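Long-range contacts in ABC transporter binding protein AcbH (Actinoplanes, PDB 3OO8), which binds beta-D-galactopyranose, its exclusively preferred substrate, as the extracellular solute receptor of an ABC transporter: residues G192-L197 / K224-W229; P141-Y146 / F281-A286; L168-Q173 / A233-K238. The protein carries 2 engineered substitutions. All blocks are in the same frame, centred on the assembly; numbering follows the deposited sequence.

Contact 1. Residues G192-L197 / K224-W229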
loop_
_atom_site.group_PDB
_atom_site.type_symbol
_atom_site.label_atom_id
_atom_site.label_comp_id
_atom_site.label_asym_id
_atom_site.label_seq_id
_atom_site.Cartn_x
_atom_site.Cartn_y
_atom_site.Cartn_z
ATOM N N GLY A 192 5.376 -7.497 -3.577
ATOM C CA GLY A 192 4.995 -7.413 -2.153
ATOM C C GLY A 192 5.855 -8.299 -1.271
ATOM O O GLY A 192 6.066 -8.005 -0.102
ATOM N N THR A 193 6.262 -9.457 -1.788
ATOM C CA THR A 193 7.135 -10.338 -1.022
ATOM C C THR A 193 8.536 -9.706 -0.883
ATOM O O THR A 193 9.146 -9.761 0.195
ATOM C CB THR A 193 7.187 -11.749 -1.630
ATOM O OG1 THR A 193 5.917 -12.372 -1.391
ATOM C CG2 THR A 193 8.274 -12.557 -0.956
ATOM N N PHE A 194 9.041 -9.115 -1.963
ATOM C CA PHE A 194 10.317 -8.411 -1.869
ATOM C C PHE A 194 10.235 -7.334 -0.782
ATOM O O PHE A 194 11.086 -7.271 0.126
ATOM C CB PHE A 194 10.769 -7.751 -3.181
ATOM C CG PHE A 194 12.067 -7.012 -3.017
ATOM C CD1 PHE A 194 13.291 -7.663 -3.213
ATOM C CD2 PHE A 194 12.076 -5.684 -2.577
ATOM C CE1 PHE A 194 14.475 -7.008 -3.007
ATOM C CE2 PHE A 194 13.279 -5.020 -2.334
ATOM C CZ PHE A 194 14.475 -5.686 -2.566
ATOM N N ASP A 195 9.186 -6.522 -0.866
ATOM C CA ASP A 195 9.022 -5.435 0.089
ATOM C C ASP A 195 9.010 -5.900 1.533
ATOM O O ASP A 195 9.670 -5.317 2.392
ATOM C CB ASP A 195 7.719 -4.688 -0.154
ATOM C CG ASP A 195 7.692 -3.937 -1.467
ATOM O OD1 ASP A 195 8.724 -3.723 -2.148
ATOM O OD2 ASP A 195 6.522 -3.524 -1.783
ATOM N N ILE A 196 8.220 -6.921 1.830
ATOM C CA ILE A 196 8.065 -7.324 3.230
ATOM C C ILE A 196 9.343 -7.979 3.779
ATOM O O ILE A 196 9.696 -7.757 4.951
ATOM C CB ILE A 196 6.786 -8.185 3.459
ATOM C CG1 ILE A 196 6.351 -8.197 4.929
ATOM C CG2 ILE A 196 6.915 -9.633 2.916
ATOM C CD1 ILE A 196 6.200 -6.819 5.601
ATOM N N LEU A 197 10.008 -8.810 2.968
ATOM C CA LEU A 197 11.303 -9.388 3.371
ATOM C C LEU A 197 12.299 -8.262 3.664
ATOM O O LEU A 197 13.000 -8.315 4.676
ATOM C CB LEU A 197 11.854 -10.305 2.297
ATOM C CG LEU A 197 11.034 -11.578 2.141
ATOM C CD1 LEU A 197 11.651 -12.346 1.005
ATOM C CD2 LEU A 197 11.106 -12.449 3.407
ATOM N N LYS A 224 20.694 -10.486 0.976
ATOM C CA LYS A 224 20.084 -11.129 2.141
ATOM C C LYS A 224 18.593 -11.319 1.977
ATOM O O LYS A 224 18.042 -12.333 2.442
ATOM C CB LYS A 224 20.377 -10.354 3.406
ATOM C CG LYS A 224 21.805 -10.467 3.919
ATOM C CD LYS A 224 21.907 -9.665 5.188
ATOM C CE LYS A 224 20.996 -8.453 5.060
ATOM N NZ LYS A 224 21.349 -7.334 5.937
ATOM N N VAL A 225 17.930 -10.345 1.352
ATOM C CA VAL A 225 16.510 -10.515 0.998
ATOM C C VAL A 225 16.269 -11.734 0.123
ATOM O O VAL A 225 15.411 -12.569 0.414
ATOM C CB VAL A 225 15.904 -9.254 0.344
ATOM C CG1 VAL A 225 14.505 -9.563 -0.250
ATOM C CG2 VAL A 225 15.838 -8.120 1.343
ATOM N N PHE A 226 17.051 -11.852 -0.939
ATOM C CA PHE A 226 16.857 -12.955 -1.870
ATOM C C PHE A 226 17.266 -14.304 -1.276
ATOM O O PHE A 226 16.656 -15.354 -1.586
ATOM C CB PHE A 226 17.516 -12.642 -3.227
ATOM C CG PHE A 226 16.712 -11.677 -4.103
ATOM C CD1 PHE A 226 15.527 -12.074 -4.715
ATOM C CD2 PHE A 226 17.174 -10.380 -4.330
ATOM C CE1 PHE A 226 14.798 -11.190 -5.515
ATOM C CE2 PHE A 226 16.463 -9.500 -5.149
ATOM C CZ PHE A 226 15.284 -9.892 -5.729
ATOM N N ASP A 227 18.292 -14.285 -0.434
ATOM C CA ASP A 227 18.720 -15.485 0.301
ATOM C C ASP A 227 17.593 -15.969 1.202
ATOM O O ASP A 227 17.305 -17.166 1.238
ATOM C CB ASP A 227 20.025 -15.260 1.070
ATOM C CG ASP A 227 21.240 -15.217 0.149
ATOM O OD1 ASP A 227 21.174 -15.726 -0.980
ATOM O OD2 ASP A 227 22.286 -14.679 0.570
ATOM N N GLN A 228 16.895 -15.043 1.861
ATOM C CA GLN A 228 15.754 -15.447 2.692
ATOM C C GLN A 228 14.641 -15.999 1.812
ATOM O O GLN A 228 13.950 -16.963 2.162
ATOM C CB GLN A 228 15.220 -14.254 3.510
ATOM C CG GLN A 228 14.430 -14.676 4.759
ATOM C CD GLN A 228 15.256 -14.747 6.055
ATOM O OE1 GLN A 228 16.409 -14.294 6.128
ATOM N NE2 GLN A 228 14.630 -15.266 7.113
ATOM N N TRP A 229 14.472 -15.402 0.642
ATOM C CA TRP A 229 13.403 -15.824 -0.258
ATOM C C TRP A 229 13.689 -17.232 -0.794
ATOM O O TRP A 229 12.751 -17.992 -1.085
ATOM C CB TRP A 229 13.264 -14.828 -1.415
ATOM C CG TRP A 229 11.939 -14.840 -2.127
ATOM C CD1 TRP A 229 11.050 -15.907 -2.264
ATOM C CD2 TRP A 229 11.393 -13.775 -2.899
ATOM N NE1 TRP A 229 9.977 -15.524 -3.033
ATOM C CE2 TRP A 229 10.156 -14.219 -3.434
ATOM C CE3 TRP A 229 11.819 -12.460 -3.161
ATOM C CZ2 TRP A 229 9.348 -13.403 -4.233
ATOM C CZ3 TRP A 229 11.012 -11.637 -3.968
ATOM C CH2 TRP A 229 9.777 -12.102 -4.471
#
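T193 and W229 meet by a CH-pi contact: the methyl CG2 of T193 stands 3.6 Å from the centroid of the six-membered ring of W229, 16° off the ring normal. With T193 OG1 beside the backbone N (chi1 -71°), CG2 is left anti to that N, and it is the methyl, not the hydroxyl, that reaches the indole. L197 comes at the same tryptophan about perpendicular to it, its CD1 lying 3.8 Å from W229 CB. Tight packing continues at V225, whose CG1 fits between L197 and F194, 3.8 Å from L197 CB and 3.7 Å from F194 CD1. F226 CE2 then meets the edge of the F194 ring, the two rings meeting obliquely.

The segment axes of 192-197 and 224-229, on helices 191-201 and 220-232, approach to 9.7 Å, with 114° between their N-to-C directions, inside a lobe of the class 2 solute-binding fold. No hydrogen bond passes between the two segments; W229 NE1 is instead bonded to Q236 OE1, and F390 adds a ring against both F226 and W229. Toward the galactose site, the T193 side chain lies about 6 Å from that of W142.

Packing is slacker on the solvent side, where Q228 is partly exposed. Its CG is 4.2 Å from L197 CD2, and beyond it the amide end leads away from helix 191-201.

Contact 2. Residues P141-Y146 / F281-A286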
loop_
_atom_site.group_PDB
_atom_site.type_symbol
_atom_site.label_atom_id
_atom_site.label_comp_id
_atom_site.label_asym_id
_atom_site.label_seq_id
_atom_site.Cartn_x
_atom_site.Cartn_y
_atom_site.Cartn_z
ATOM N N PRO A 141 -4.151 -3.153 4.021
ATOM C CA PRO A 141 -2.924 -3.883 4.360
ATOM C C PRO A 141 -2.512 -5.008 3.420
ATOM O O PRO A 141 -3.346 -5.601 2.733
ATOM C CB PRO A 141 -3.282 -4.487 5.718
ATOM C CG PRO A 141 -4.774 -4.852 5.520
ATOM C CD PRO A 141 -5.343 -3.692 4.716
ATOM N N TRP A 142 -1.203 -5.261 3.407
ATOM C CA TRP A 142 -0.600 -6.433 2.747
ATOM C C TRP A 142 -0.180 -7.351 3.888
ATOM O O TRP A 142 0.779 -7.074 4.599
ATOM C CB TRP A 142 0.616 -6.017 1.914
ATOM C CG TRP A 142 0.241 -5.618 0.523
ATOM C CD1 TRP A 142 -0.483 -4.508 0.125
ATOM C CD2 TRP A 142 0.554 -6.347 -0.663
ATOM N NE1 TRP A 142 -0.615 -4.506 -1.256
ATOM C CE2 TRP A 142 -0.024 -5.645 -1.748
ATOM C CE3 TRP A 142 1.268 -7.528 -0.909
ATOM C CZ2 TRP A 142 0.133 -6.068 -3.073
ATOM C CZ3 TRP A 142 1.389 -7.969 -2.246
ATOM C CH2 TRP A 142 0.814 -7.246 -3.284
ATOM N N VAL A 143 -0.881 -8.488 4.010
ATOM C CA VAL A 143 -0.772 -9.353 5.185
ATOM C C VAL A 143 -1.039 -10.794 4.722
ATOM O O VAL A 143 -1.329 -11.013 3.560
ATOM C CB VAL A 143 -1.853 -8.962 6.273
ATOM C CG1 VAL A 143 -1.444 -7.669 6.994
ATOM C CG2 VAL A 143 -3.215 -8.718 5.647
ATOM N N VAL A 144 -0.874 -11.762 5.627
ATOM C CA VAL A 144 -1.005 -13.199 5.278
ATOM C C VAL A 144 -2.404 -13.673 5.678
ATOM O O VAL A 144 -2.774 -13.695 6.863
ATOM C CB VAL A 144 0.005 -14.059 6.101
ATOM C CG1 VAL A 144 -0.105 -15.506 5.631
ATOM C CG2 VAL A 144 1.459 -13.567 5.988
ATOM N N PHE A 145 -3.169 -14.111 4.684
ATOM C CA PHE A 145 -4.557 -14.559 4.903
ATOM C C PHE A 145 -4.600 -16.056 5.087
ATOM O O PHE A 145 -3.719 -16.741 4.612
ATOM C CB PHE A 145 -5.400 -14.167 3.688
ATOM C CG PHE A 145 -5.619 -12.693 3.611
ATOM C CD1 PHE A 145 -6.714 -12.104 4.248
ATOM C CD2 PHE A 145 -4.749 -11.909 2.866
ATOM C CE1 PHE A 145 -6.911 -10.726 4.235
ATOM C CE2 PHE A 145 -4.933 -10.502 2.818
ATOM C CZ PHE A 145 -6.021 -9.922 3.500
ATOM N N TYR A 146 -5.583 -16.495 5.868
ATOM C CA TYR A 146 -5.790 -17.936 6.117
ATOM C C TYR A 146 -7.253 -18.155 6.465
ATOM O O TYR A 146 -8.012 -17.219 6.649
ATOM C CB TYR A 146 -4.914 -18.396 7.274
ATOM C CG TYR A 146 -5.254 -17.796 8.618
ATOM C CD1 TYR A 146 -6.018 -18.496 9.539
ATOM C CD2 TYR A 146 -4.817 -16.514 8.962
ATOM C CE1 TYR A 146 -6.320 -17.949 10.778
ATOM C CE2 TYR A 146 -5.112 -15.950 10.201
ATOM C CZ TYR A 146 -5.867 -16.682 11.114
ATOM O OH TYR A 146 -6.174 -16.171 12.355
ATOM N N PHE A 281 -6.486 -12.891 8.993
ATOM C CA PHE A 281 -5.100 -12.700 8.564
ATOM C C PHE A 281 -4.197 -12.467 9.733
ATOM O O PHE A 281 -4.657 -12.225 10.856
ATOM C CB PHE A 281 -4.940 -11.527 7.586
ATOM C CG PHE A 281 -5.271 -10.166 8.174
ATOM C CD1 PHE A 281 -4.298 -9.435 8.843
ATOM C CD2 PHE A 281 -6.522 -9.582 7.945
ATOM C CE1 PHE A 281 -4.571 -8.163 9.349
ATOM C CE2 PHE A 281 -6.802 -8.312 8.433
ATOM C CZ PHE A 281 -5.849 -7.600 9.134
ATOM N N PHE A 282 -2.906 -12.658 9.488
ATOM C CA PHE A 282 -1.887 -12.248 10.450
ATOM C C PHE A 282 -0.818 -11.449 9.723
ATOM O O PHE A 282 -0.653 -11.586 8.518
ATOM C CB PHE A 282 -1.318 -13.425 11.272
ATOM C CG PHE A 282 -0.710 -14.555 10.439
ATOM C CD1 PHE A 282 0.598 -14.445 9.974
ATOM C CD2 PHE A 282 -1.431 -15.701 10.149
ATOM C CE1 PHE A 282 1.182 -15.438 9.244
ATOM C CE2 PHE A 282 -0.849 -16.701 9.395
ATOM C CZ PHE A 282 0.467 -16.572 8.946
ATOM N N VAL A 283 -0.133 -10.541 10.432
ATOM C CA VAL A 283 0.948 -9.824 9.770
ATOM C C VAL A 283 2.133 -10.742 9.476
ATOM O O VAL A 283 2.381 -11.735 10.175
ATOM C CB VAL A 283 1.378 -8.558 10.567
ATOM C CG1 VAL A 283 0.147 -7.736 10.845
ATOM C CG2 VAL A 283 2.082 -8.897 11.891
ATOM N N PHE A 284 2.884 -10.408 8.434
ATOM C CA PHE A 284 4.032 -11.249 8.112
ATOM C C PHE A 284 4.931 -11.383 9.342
ATOM O O PHE A 284 5.200 -10.373 10.028
ATOM C CB PHE A 284 4.806 -10.645 6.950
ATOM C CG PHE A 284 5.723 -11.632 6.252
ATOM C CD1 PHE A 284 5.259 -12.325 5.134
ATOM C CD2 PHE A 284 7.028 -11.843 6.687
ATOM C CE1 PHE A 284 6.072 -13.227 4.442
ATOM C CE2 PHE A 284 7.864 -12.736 6.004
ATOM C CZ PHE A 284 7.381 -13.444 4.898
ATOM N N PRO A 285 5.405 -12.603 9.654
ATOM C CA PRO A 285 6.181 -12.802 10.902
ATOM C C PRO A 285 7.492 -12.022 10.991
ATOM O O PRO A 285 8.028 -11.573 9.982
ATOM C CB PRO A 285 6.451 -14.312 10.909
ATOM C CG PRO A 285 5.231 -14.856 10.188
ATOM C CD PRO A 285 5.111 -13.909 9.012
ATOM N N ALA A 286 7.992 -11.873 12.216
ATOM C CA ALA A 286 9.235 -11.135 12.472
ATOM C C ALA A 286 10.414 -11.996 12.031
ATOM O O ALA A 286 10.413 -13.238 12.231
ATOM C CB ALA A 286 9.345 -10.839 13.934
HETATM O O HOH W 1 2.221 -7.995 6.954
HETATM O O HOH W 2 -5.021 -13.785 13.147
#
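V144 and F282 exchange both of their main-chain hydrogen bonds as an antiparallel hydrogen-bonded pair: V144 N donates to F282 O at 2.9 Å, close to the line of the carbonyl, and F282 N donates to V144 O at 2.8 Å. The next pair, F145 with F281, is non-hydrogen-bonded; its CA atoms are 4.1 Å apart, and F281 CA makes a CA-H...O contact with V144 O.

Two waters extend this polar seam. One donates to W142 O and accepts from F284 N, bridging the two segments where regular pairing has ended; the other accepts from Y146 OH and donates to F281 O.

CH-pi contacts carry much of the side-chain packing. On the face holding V144 and F282, V144 CB lies over the F282 ring, 3.9 Å from its centroid, while V144 CG1 touches F282 CZ at 3.5 Å. The F282 ring gets there because its CG sits between the backbone N and the carbonyl carbon (chi1 57°). V143 CG2 covers a face of the F281 ring, 3.8 Å from the centroid.

Among ring pairs, F281 turns its edge to the face of F145 in an offset edge-to-face contact, planes at 62°, and Y146 meets F282 obliquely with centroids 5.7 Å apart. With an alanine in place of F282, V144 CB and CG1 would probably lose the ring they rest on, leaving a gap, and Y146 its oblique ring partner.

Strand 134-147 pairs antiparallel with both 279-282 and 257-261, the latter through backbone bonding of F145 with M260, as part of the mixed sheet of this class 2 solute-binding fold, next to the galactose-binding W142.

Contact 3. Residues L168-Q173 / A233-K238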
loop_
_atom_site.group_PDB
_atom_site.type_symbol
_atom_site.label_atom_id
_atom_site.label_comp_id
_atom_site.label_asym_id
_atom_site.label_seq_id
_atom_site.Cartn_x
_atom_site.Cartn_y
_atom_site.Cartn_z
ATOM N N LEU A 168 5.376 -24.007 10.693
ATOM C CA LEU A 168 3.980 -24.138 10.265
ATOM C C LEU A 168 3.868 -24.549 8.800
ATOM O O LEU A 168 3.092 -25.451 8.434
ATOM C CB LEU A 168 3.240 -22.830 10.509
ATOM C CG LEU A 168 1.792 -22.719 10.036
ATOM C CD1 LEU A 168 0.893 -23.766 10.728
ATOM C CD2 LEU A 168 1.295 -21.319 10.259
ATOM N N ALA A 169 4.661 -23.891 7.953
ATOM C CA ALA A 169 4.716 -24.218 6.531
ATOM C C ALA A 169 5.097 -25.684 6.362
ATOM O O ALA A 169 4.507 -26.391 5.545
ATOM C CB ALA A 169 5.736 -23.324 5.824
ATOM N N ARG A 170 6.075 -26.125 7.147
ATOM C CA ARG A 170 6.520 -27.512 7.088
ATOM C C ARG A 170 5.422 -28.465 7.535
ATOM O O ARG A 170 5.213 -29.506 6.898
ATOM C CB ARG A 170 7.836 -27.721 7.842
ATOM C CG ARG A 170 9.017 -27.090 7.113
ATOM C CD ARG A 170 10.362 -27.341 7.799
ATOM N NE ARG A 170 10.840 -28.723 7.658
ATOM C CZ ARG A 170 11.446 -29.218 6.574
ATOM N NH1 ARG A 170 11.633 -28.475 5.477
ATOM N NH2 ARG A 170 11.854 -30.481 6.567
ATOM N N LYS A 171 4.700 -28.092 8.587
ATOM C CA LYS A 171 3.583 -28.903 9.095
ATOM C C LYS A 171 2.492 -29.013 8.018
ATOM O O LYS A 171 1.911 -30.105 7.773
ATOM C CB LYS A 171 3.033 -28.279 10.373
ATOM C CG LYS A 171 1.897 -29.050 11.043
ATOM C CD LYS A 171 1.547 -28.415 12.391
ATOM C CE LYS A 171 0.220 -28.926 12.968
ATOM N NZ LYS A 171 0.343 -30.330 13.434
ATOM N N MET A 172 2.211 -27.892 7.366
ATOM C CA MET A 172 1.235 -27.865 6.286
ATOM C C MET A 172 1.612 -28.797 5.141
ATOM O O MET A 172 0.746 -29.478 4.586
ATOM C CB MET A 172 1.040 -26.450 5.741
ATOM C CG MET A 172 0.084 -25.644 6.589
ATOM S SD MET A 172 0.134 -23.907 6.126
ATOM C CE MET A 172 -0.960 -23.151 7.351
ATOM N N GLN A 173 2.889 -28.805 4.771
ATOM C CA GLN A 173 3.343 -29.700 3.717
ATOM C C GLN A 173 3.129 -31.154 4.113
ATOM O O GLN A 173 2.622 -31.941 3.308
ATOM C CB GLN A 173 4.811 -29.448 3.354
ATOM C CG GLN A 173 4.947 -28.306 2.372
ATOM C CD GLN A 173 6.335 -28.154 1.763
ATOM O OE1 GLN A 173 7.345 -28.601 2.323
ATOM N NE2 GLN A 173 6.389 -27.492 0.613
ATOM N N ALA A 233 10.683 -19.810 -0.759
ATOM C CA ALA A 233 10.200 -20.355 -2.023
ATOM C C ALA A 233 9.964 -21.855 -1.950
ATOM O O ALA A 233 9.166 -22.380 -2.743
ATOM C CB ALA A 233 11.173 -20.013 -3.154
ATOM N N ALA A 234 10.628 -22.524 -1.010
ATOM C CA ALA A 234 10.381 -23.969 -0.802
ATOM C C ALA A 234 8.916 -24.224 -0.439
ATOM O O ALA A 234 8.411 -25.348 -0.610
ATOM C CB ALA A 234 11.279 -24.508 0.301
ATOM N N TYR A 235 8.259 -23.217 0.131
ATOM C CA TYR A 235 6.890 -23.356 0.631
ATOM C C TYR A 235 5.863 -22.592 -0.179
ATOM O O TYR A 235 4.693 -22.563 0.190
ATOM C CB TYR A 235 6.806 -22.990 2.115
ATOM C CG TYR A 235 7.905 -23.709 2.847
ATOM C CD1 TYR A 235 7.851 -25.080 3.017
ATOM C CD2 TYR A 235 9.039 -23.036 3.279
ATOM C CE1 TYR A 235 8.881 -25.767 3.628
ATOM C CE2 TYR A 235 10.065 -23.706 3.908
ATOM C CZ TYR A 235 9.980 -25.080 4.087
ATOM O OH TYR A 235 11.005 -25.775 4.700
ATOM N N GLN A 236 6.308 -21.997 -1.281
ATOM C CA GLN A 236 5.415 -21.284 -2.174
ATOM C C GLN A 236 4.916 -22.150 -3.319
ATOM O O GLN A 236 5.670 -22.926 -3.916
ATOM C CB GLN A 236 6.085 -20.034 -2.757
ATOM C CG GLN A 236 6.413 -18.980 -1.686
ATOM C CD GLN A 236 7.021 -17.723 -2.259
ATOM O OE1 GLN A 236 7.990 -17.781 -3.029
ATOM N NE2 GLN A 236 6.447 -16.564 -1.896
ATOM N N GLN A 237 3.653 -21.956 -3.655
ATOM C CA GLN A 237 3.007 -22.742 -4.705
ATOM C C GLN A 237 3.822 -22.793 -6.006
ATOM O O GLN A 237 4.330 -21.780 -6.478
ATOM C CB GLN A 237 1.669 -22.114 -5.005
ATOM C CG GLN A 237 0.736 -23.027 -5.772
ATOM C CD GLN A 237 -0.628 -22.404 -5.944
ATOM O OE1 GLN A 237 -0.830 -21.226 -5.662
ATOM N NE2 GLN A 237 -1.595 -23.204 -6.383
ATOM N N LYS A 238 3.948 -23.984 -6.600
ATOM C CA LYS A 238 4.673 -24.115 -7.868
ATOM C C LYS A 238 3.897 -23.540 -9.050
ATOM O O LYS A 238 2.700 -23.310 -8.969
ATOM C CB LYS A 238 5.038 -25.588 -8.118
ATOM C CG LYS A 238 6.113 -26.084 -7.133
ATOM C CD LYS A 238 6.530 -27.554 -7.353
ATOM C CE LYS A 238 7.172 -27.768 -8.724
ATOM N NZ LYS A 238 7.401 -29.216 -8.997
#
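Y235 turns one ring face to A169, whose CB stands over that face in a CH-pi contact, 4.1 Å from the ring centroid and nearest to Y235 CG at 3.7 Å. The opposite face carries the CB of the preceding residue, A234, 3.8 Å above the plane and over the ring centre. The ring is thus sandwiched between two alanine methyls, one from helix 162-174 and one from its own loop.

R170 addresses the phenol end. Its guanidinium is almost perpendicular to the ring, with planes 88° apart, and NH1 donates to Y235 OH at 2.9 Å with an N-H...O angle of 157°. The oxygen lies practically in the guanidinium plane. A bend about CG-CD (chi3 73°) brings NH1 round to the phenol oxygen, and R170 CG also comes within 3.4 Å of Y235 OH.

The Q173 side chain crosses that of Y235 at about a right angle, its amide plane well tilted from the ring plane. Q173 OE1 sits at the ring edge, 3.5 Å from Y235 CE1, while NE2 of the same amide makes a weak bond to A234 O at 3.2 Å.

Behind the tyrosine, main-chain bonding of Y235 to L180 ties the loop after helix 220-232 to strand 178-181, so the contact seats helix 162-174 against that junction.

Chemically, a buried ring is packed by methyls while its hydroxyl accepts a bond from an exposed arginine; the phenol oxygen brings no formal charge, so this is a hydrogen bond to a neutral acceptor and not a salt bridge, probably contributing direction more than charge neutralisation.

Contacts 1 and 2 are buried, whereas the centre of contact 3 is about 26 Å from the centre of the chain, with exposed polar residues at its margin. Their chemistry follows: contact 1 joins two helices by apolar and CH-pi packing alone, contact 2 adds main-chain strand pairing and bridging waters, and contact 3 combines methyl-ring packing with side-chain hydrogen bonds. Contacts 1 and 3 share a continuous element, helix 220-232 and the loop that follows it, and are joined by the W229-Q236 bond. Contacts 1 and 2 touch directly, I196 CG1 packing 3.5 Å from F284 CB. Contacts 2 and 3 do not touch, their nearest atoms being about 5 Å apart.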